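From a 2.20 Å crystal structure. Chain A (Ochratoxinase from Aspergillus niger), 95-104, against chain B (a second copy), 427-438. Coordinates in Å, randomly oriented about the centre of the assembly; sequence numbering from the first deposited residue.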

# COMPACT_ATOMS: atom_id res chain seq x y z
N ALA A 95 -10.83 -24.57 16.48
CA ALA A 95 -11.76 -25.15 17.42
C ALA A 95 -12.31 -26.45 16.83
O ALA A 95 -12.36 -27.47 17.51
CB ALA A 95 -12.87 -24.15 17.76
N ARG A 96 -12.72 -26.39 15.57
CA ARG A 96 -13.32 -27.55 14.91
C ARG A 96 -12.30 -28.64 14.74
O ARG A 96 -12.61 -29.83 14.96
CB ARG A 96 -13.93 -27.17 13.55
CG ARG A 96 -15.11 -26.21 13.64
CD ARG A 96 -16.03 -26.28 12.43
NE ARG A 96 -17.07 -25.27 12.52
CZ ARG A 96 -16.94 -23.99 12.14
NH1 ARG A 96 -15.84 -23.48 11.56
NH2 ARG A 96 -17.97 -23.18 12.36
N LEU A 97 -11.08 -28.27 14.36
CA LEU A 97 -10.02 -29.22 14.21
C LEU A 97 -9.65 -29.96 15.52
O LEU A 97 -9.10 -31.07 15.48
CB LEU A 97 -8.79 -28.54 13.61
CG LEU A 97 -9.02 -28.15 12.16
CD1 LEU A 97 -7.98 -27.11 11.71
CD2 LEU A 97 -8.99 -29.35 11.23
N ALA A 98 -9.93 -29.34 16.66
CA ALA A 98 -9.65 -29.96 17.93
C ALA A 98 -10.54 -31.16 18.15
O ALA A 98 -10.07 -32.19 18.62
CB ALA A 98 -9.84 -28.94 19.06
N ARG A 99 -11.83 -31.03 17.84
CA ARG A 99 -12.76 -32.15 17.87
C ARG A 99 -12.29 -33.23 16.91
O ARG A 99 -12.23 -34.38 17.27
CB ARG A 99 -14.17 -31.70 17.50
CG ARG A 99 -15.18 -32.84 17.44
CD ARG A 99 -15.44 -33.41 18.83
NE ARG A 99 -16.46 -34.45 18.86
CZ ARG A 99 -17.76 -34.23 18.87
NH1 ARG A 99 -18.25 -33.00 18.87
NH2 ARG A 99 -18.59 -35.27 18.88
N GLY A 100 -11.96 -32.83 15.68
CA GLY A 100 -11.50 -33.72 14.66
C GLY A 100 -10.31 -34.55 15.08
O GLY A 100 -10.31 -35.76 14.93
N CYS A 101 -9.32 -33.90 15.68
CA CYS A 101 -8.14 -34.58 16.19
C CYS A 101 -8.46 -35.53 17.35
O CYS A 101 -7.86 -36.62 17.45
CB CYS A 101 -7.11 -33.56 16.62
SG CYS A 101 -6.36 -32.74 15.22
N TRP A 102 -9.39 -35.13 18.21
CA TRP A 102 -9.81 -36.01 19.30
C TRP A 102 -10.44 -37.28 18.74
O TRP A 102 -10.12 -38.40 19.17
CB TRP A 102 -10.83 -35.30 20.20
CG TRP A 102 -11.22 -36.10 21.38
CD1 TRP A 102 -10.58 -36.16 22.58
CD2 TRP A 102 -12.32 -37.02 21.47
NE1 TRP A 102 -11.19 -37.06 23.39
CE2 TRP A 102 -12.27 -37.59 22.75
CE3 TRP A 102 -13.33 -37.40 20.60
CZ2 TRP A 102 -13.22 -38.52 23.18
CZ3 TRP A 102 -14.25 -38.32 21.02
CH2 TRP A 102 -14.20 -38.88 22.30
N GLU A 103 -11.32 -37.09 17.76
CA GLU A 103 -12.03 -38.19 17.15
C GLU A 103 -11.04 -39.13 16.44
O GLU A 103 -11.17 -40.36 16.51
CB GLU A 103 -13.03 -37.65 16.13
CG GLU A 103 -14.26 -36.92 16.65
CD GLU A 103 -15.24 -37.78 17.42
OE1 GLU A 103 -15.14 -39.01 17.29
OE2 GLU A 103 -16.14 -37.22 18.13
N ALA A 104 -10.07 -38.56 15.77
CA ALA A 104 -9.06 -39.37 15.04
C ALA A 104 -8.37 -40.35 15.98
O ALA A 104 -8.19 -41.50 15.66
CB ALA A 104 -8.03 -38.46 14.40
N GLY B 427 -21.20 -39.24 27.62
CA GLY B 427 -19.87 -39.11 27.09
C GLY B 427 -19.36 -37.69 27.08
O GLY B 427 -20.06 -36.76 27.43
N PRO B 428 -18.11 -37.52 26.66
CA PRO B 428 -17.43 -36.23 26.77
C PRO B 428 -18.11 -35.12 26.02
O PRO B 428 -18.00 -33.97 26.40
CB PRO B 428 -16.03 -36.50 26.19
CG PRO B 428 -16.01 -37.89 25.71
CD PRO B 428 -17.26 -38.59 26.12
N TRP B 429 -18.77 -35.45 24.91
CA TRP B 429 -19.37 -34.41 24.06
C TRP B 429 -20.87 -34.29 24.26
O TRP B 429 -21.52 -33.60 23.52
CB TRP B 429 -18.98 -34.65 22.58
CG TRP B 429 -17.46 -34.71 22.41
CD1 TRP B 429 -16.70 -35.83 22.31
CD2 TRP B 429 -16.54 -33.61 22.45
NE1 TRP B 429 -15.38 -35.50 22.21
CE2 TRP B 429 -15.25 -34.14 22.30
CE3 TRP B 429 -16.69 -32.22 22.55
CZ2 TRP B 429 -14.12 -33.34 22.26
CZ3 TRP B 429 -15.57 -31.43 22.51
CH2 TRP B 429 -14.31 -31.99 22.39
N GLY B 430 -21.38 -34.90 25.32
CA GLY B 430 -22.78 -34.71 25.70
C GLY B 430 -23.68 -35.80 25.17
O GLY B 430 -23.27 -36.61 24.36
N GLU B 431 -24.93 -35.79 25.64
CA GLU B 431 -25.87 -36.84 25.27
C GLU B 431 -26.10 -36.89 23.76
O GLU B 431 -26.16 -35.83 23.12
CB GLU B 431 -27.22 -36.72 26.01
CG GLU B 431 -28.04 -35.48 25.66
CD GLU B 431 -29.37 -35.43 26.40
OE1 GLU B 431 -29.91 -36.51 26.78
OE2 GLU B 431 -29.87 -34.28 26.58
N ASP B 432 -26.19 -38.11 23.24
CA ASP B 432 -26.39 -38.39 21.82
C ASP B 432 -25.37 -37.69 20.95
O ASP B 432 -25.69 -37.24 19.85
CB ASP B 432 -27.80 -37.94 21.35
CG ASP B 432 -28.90 -38.38 22.28
OD1 ASP B 432 -28.96 -39.60 22.62
OD2 ASP B 432 -29.72 -37.51 22.68
N ALA B 433 -24.16 -37.55 21.45
CA ALA B 433 -23.11 -36.94 20.66
C ALA B 433 -22.80 -37.87 19.51
O ALA B 433 -22.87 -39.08 19.64
CB ALA B 433 -21.87 -36.70 21.49
N ARG B 434 -22.52 -37.28 18.35
CA ARG B 434 -22.11 -38.01 17.16
C ARG B 434 -20.90 -37.28 16.60
O ARG B 434 -20.79 -36.08 16.73
CB ARG B 434 -23.23 -38.04 16.11
CG ARG B 434 -24.33 -39.05 16.44
CD ARG B 434 -25.70 -38.84 15.73
NE ARG B 434 -25.85 -39.44 14.37
CZ ARG B 434 -25.93 -38.80 13.18
NH1 ARG B 434 -25.84 -37.46 13.06
NH2 ARG B 434 -26.09 -39.52 12.06
N ASN B 435 -19.97 -38.03 16.01
CA ASN B 435 -18.82 -37.43 15.37
C ASN B 435 -19.30 -36.55 14.22
O ASN B 435 -19.84 -37.05 13.24
CB ASN B 435 -17.89 -38.53 14.86
CG ASN B 435 -16.67 -37.98 14.15
OD1 ASN B 435 -16.57 -36.80 13.88
ND2 ASN B 435 -15.74 -38.86 13.82
N PRO B 436 -19.09 -35.24 14.33
CA PRO B 436 -19.64 -34.34 13.30
C PRO B 436 -18.94 -34.42 11.98
O PRO B 436 -19.41 -33.82 11.04
CB PRO B 436 -19.45 -32.95 13.89
CG PRO B 436 -18.34 -33.10 14.86
CD PRO B 436 -18.39 -34.51 15.39
N PHE B 437 -17.85 -35.17 11.88
CA PHE B 437 -17.06 -35.24 10.65
C PHE B 437 -17.33 -36.50 9.85
O PHE B 437 -16.69 -36.75 8.83
CB PHE B 437 -15.57 -35.10 10.99
CG PHE B 437 -15.23 -33.80 11.66
CD1 PHE B 437 -15.22 -32.62 10.94
CD2 PHE B 437 -14.96 -33.76 13.01
CE1 PHE B 437 -14.92 -31.42 11.55
CE2 PHE B 437 -14.69 -32.55 13.65
CZ PHE B 437 -14.65 -31.39 12.91
N LEU B 438 -18.30 -37.29 10.30
CA LEU B 438 -18.78 -38.43 9.54
C LEU B 438 -20.05 -38.04 8.78
O LEU B 438 -20.39 -38.62 7.73
CB LEU B 438 -19.03 -39.62 10.46
CG LEU B 438 -17.81 -40.18 11.20
CD1 LEU B 438 -18.19 -41.38 12.06
CD2 LEU B 438 -16.70 -40.57 10.24
OXT LEU B 438 -20.78 -37.13 9.19
O HOH W 1 -16.11 -41.37 15.01

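This is a side-chain-driven contact between one face of a helix and an irregular C-terminal segment, built on aromatic, cation-pi and apolar packing around Arg A99, with no clear direct hydrogen bond across it.

The chain A stretch is helical throughout, as its i to i-4 backbone bonds attest, for example Glu A103 N to Arg A99 O at 2.9 Å. Chain B has no regular helix or strand and is shaped by three beta turns: type I from Gly B427 to Gly B430, type II from Gly B430 to Ala B433, and type I from Asn B435 to Leu B438. The closest CA atoms are those of Gly A100 and Phe B437, 7.0 Å apart. Together the stretches bury 545 Å².

Arg A99 has the most surface covered by the other stretch, 116 Å², and makes the central pairing. Its guanidinium lies flat on Trp B429, with the planes at 6° and the centres 3.8 Å apart; its CZ sits 3.8 Å from the centroid of the five-membered ring of Trp B429, 19° off the normal, so the positive charge faces the pi cloud. The aliphatic part extends the overlap, with CD of Arg A99 3.6 Å from the six-membered ring centroid of Trp B429. Over the opposite guanidinium face lies Pro B436, its CD 3.5 Å from Arg A99 CZ, so the cation is sandwiched. Within the helix, Arg A99 NE donates to Glu A103 OE2 at 2.9 Å and 152° in a salt bridge that spans one turn.

Trp B429 also presents its edge to the face of Trp A102: the planes meet at 75°, with 4.4 Å between the centroid of its five-membered ring and that of the six-membered ring of Trp A102. Pro B428 adds apolar packing, its CG 3.8 Å from Trp A102 CZ2.

Farther along chain B, Phe B437 reaches the helix backbone, its CZ 3.3 Å from Arg A96 O and its CE2 3.4 Å from Gly A100 N. An ideal CB at Gly A100 would lie 3.6 Å from Phe B437 CE2, a normal contact distance, so this approach does not by itself require glycine. The Phe B437 backbone is itself anchored by its N donating to Asn B435 OD1 at 2.9 Å and 164°.

A water also bridges the two stretches: water 1 accepts from Asn B435 ND2 at 2.8 Å and its oxygen donates weakly to Glu A103 OE1 at 3.4 Å.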